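Local atomic coordinates of HTLV-2 integrase catalytic core domain (Human T-cell leukemia virus 2, PDB entry 6QBW), a protein that is the RNase H-like catalytic core domain of a retroviral integrase, the enzyme that probably inserts viral DNA into host DNA. Residues G12-Y17 / C25-V30. Sequence-based numbering, arbitrary orientation.
Sequences GDVTHY and CLHVWV. With CA (calcium ion), chain B.
Cys25 sets its sulfur obliquely to the His16 ring, SG 4.0 Å from CE1 of His16, while its CB meets CG1 of Val14. Leu26 forms a hydrogen-bonded pair with Thr15: Leu26 N reaches Thr15 O at 2.7 Å, and the return bond from Thr15 N to Leu26 O is straight at hydrogen (167°) but tilted from the carbonyl plane. CG of Leu26, turned beside its backbone N (chi1 -67°), packs on CB of Tyr17. His27 lies alongside Val14, whose CG2 sits over one face of the imidazole, 3.8 Å from the ring centroid, a CH-pi contact. Val28 and Asp13 form another hydrogen-bonded pair, Val28 N to Asp13 O at 2.7 Å and Asp13 N returning to Val28 O. Trp29 lays the face of its six-membered ring against CA of Gly12, 3.9 Å from centroid to carbon. Segment 12-17 presents Asp13 OD1 (2.6 Å) and Val14 O (2.8 Å) to a calcium ion, which three waters and Asp70 also bind; ND2 of Asn109 hydrogen-bonds Asp13 OD2. Their axes at 151°, the segments belong to the antiparallel hairpin of strands 9-19 and 22-31, whose metal-binding aspartate typifies the RNase H-like integrase core.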
# COMPACT_ATOMS: atom_id res chain seq x y z
N GLY A 12 -21.34 -0.90 5.87
CA GLY A 12 -20.61 -2.15 5.77
C GLY A 12 -21.54 -3.33 5.57
O GLY A 12 -22.64 -3.35 6.11
N ASP A 13 -21.09 -4.29 4.78
CA ASP A 13 -21.86 -5.50 4.53
C ASP A 13 -20.94 -6.69 4.29
O ASP A 13 -19.80 -6.53 3.86
CB ASP A 13 -22.77 -5.30 3.31
CG ASP A 13 -23.73 -6.46 3.08
OD1 ASP A 13 -24.26 -7.04 4.06
OD2 ASP A 13 -23.97 -6.79 1.90
N VAL A 14 -21.43 -7.89 4.60
CA VAL A 14 -20.78 -9.11 4.15
C VAL A 14 -21.72 -9.80 3.17
O VAL A 14 -22.87 -10.11 3.50
CB VAL A 14 -20.42 -10.05 5.30
CG1 VAL A 14 -19.70 -11.29 4.77
CG2 VAL A 14 -19.55 -9.33 6.33
N THR A 15 -21.24 -10.00 1.95
CA THR A 15 -22.01 -10.64 0.90
C THR A 15 -21.22 -11.82 0.35
O THR A 15 -19.99 -11.84 0.41
CB THR A 15 -22.38 -9.65 -0.24
OG1 THR A 15 -23.14 -10.34 -1.23
CG2 THR A 15 -21.14 -9.04 -0.89
N HIS A 16 -21.94 -12.80 -0.18
CA HIS A 16 -21.32 -13.98 -0.74
C HIS A 16 -20.97 -13.76 -2.21
O HIS A 16 -21.68 -13.05 -2.92
CB HIS A 16 -22.24 -15.20 -0.58
CG HIS A 16 -22.49 -15.56 0.85
ND1 HIS A 16 -21.63 -16.36 1.58
CD2 HIS A 16 -23.49 -15.22 1.70
CE1 HIS A 16 -22.09 -16.50 2.81
NE2 HIS A 16 -23.22 -15.82 2.91
N TYR A 17 -19.86 -14.35 -2.63
CA TYR A 17 -19.45 -14.33 -4.02
C TYR A 17 -18.98 -15.72 -4.41
O TYR A 17 -17.91 -16.16 -3.99
CB TYR A 17 -18.34 -13.30 -4.27
CG TYR A 17 -17.97 -13.19 -5.73
CD1 TYR A 17 -18.83 -12.58 -6.64
CD2 TYR A 17 -16.77 -13.71 -6.20
CE1 TYR A 17 -18.50 -12.48 -7.98
CE2 TYR A 17 -16.43 -13.62 -7.54
CZ TYR A 17 -17.29 -13.01 -8.43
OH TYR A 17 -16.96 -12.92 -9.76
N CYS A 25 -16.69 -14.88 1.31
CA CYS A 25 -17.39 -13.81 2.02
C CYS A 25 -16.69 -12.51 1.68
O CYS A 25 -15.54 -12.30 2.06
CB CYS A 25 -17.39 -14.06 3.52
SG CYS A 25 -18.47 -15.41 4.05
N LEU A 26 -17.38 -11.67 0.91
CA LEU A 26 -16.89 -10.34 0.59
C LEU A 26 -17.31 -9.38 1.68
O LEU A 26 -18.48 -9.04 1.79
CB LEU A 26 -17.44 -9.86 -0.75
CG LEU A 26 -16.97 -10.59 -2.01
CD1 LEU A 26 -17.37 -9.78 -3.23
CD2 LEU A 26 -15.46 -10.84 -2.00
N HIS A 27 -16.36 -8.98 2.51
CA HIS A 27 -16.58 -7.90 3.46
C HIS A 27 -16.44 -6.61 2.67
O HIS A 27 -15.44 -6.41 1.97
CB HIS A 27 -15.56 -7.97 4.60
CG HIS A 27 -15.76 -9.12 5.53
ND1 HIS A 27 -15.58 -10.43 5.14
CD2 HIS A 27 -16.11 -9.16 6.83
CE1 HIS A 27 -15.82 -11.23 6.16
NE2 HIS A 27 -16.15 -10.49 7.20
N VAL A 28 -17.45 -5.74 2.74
CA VAL A 28 -17.45 -4.50 1.95
C VAL A 28 -17.70 -3.27 2.81
O VAL A 28 -18.67 -3.20 3.54
CB VAL A 28 -18.51 -4.55 0.82
CG1 VAL A 28 -18.51 -3.25 0.03
CG2 VAL A 28 -18.23 -5.73 -0.09
N TRP A 29 -16.80 -2.29 2.70
CA TRP A 29 -16.91 -1.05 3.44
C TRP A 29 -16.87 0.12 2.47
O TRP A 29 -15.87 0.30 1.78
CB TRP A 29 -15.77 -0.95 4.45
CG TRP A 29 -15.83 -2.02 5.49
CD1 TRP A 29 -15.14 -3.19 5.50
CD2 TRP A 29 -16.65 -2.02 6.66
NE1 TRP A 29 -15.47 -3.93 6.62
CE2 TRP A 29 -16.39 -3.23 7.34
CE3 TRP A 29 -17.57 -1.12 7.20
CZ2 TRP A 29 -17.03 -3.56 8.54
CZ3 TRP A 29 -18.21 -1.45 8.39
CH2 TRP A 29 -17.94 -2.66 9.05
N VAL A 30 -17.95 0.89 2.42
CA VAL A 30 -18.04 2.06 1.55
C VAL A 30 -18.34 3.31 2.37
O VAL A 30 -19.15 3.28 3.29
CB VAL A 30 -19.10 1.89 0.43
CG1 VAL A 30 -20.51 1.76 1.00
CG2 VAL A 30 -19.05 3.06 -0.56
CA CA B . -25.30 -9.39 4.59
O HOH W 1 -26.39 -8.26 2.61
O HOH W 2 -23.89 -8.90 6.52
O HOH W 3 -25.05 -11.68 4.37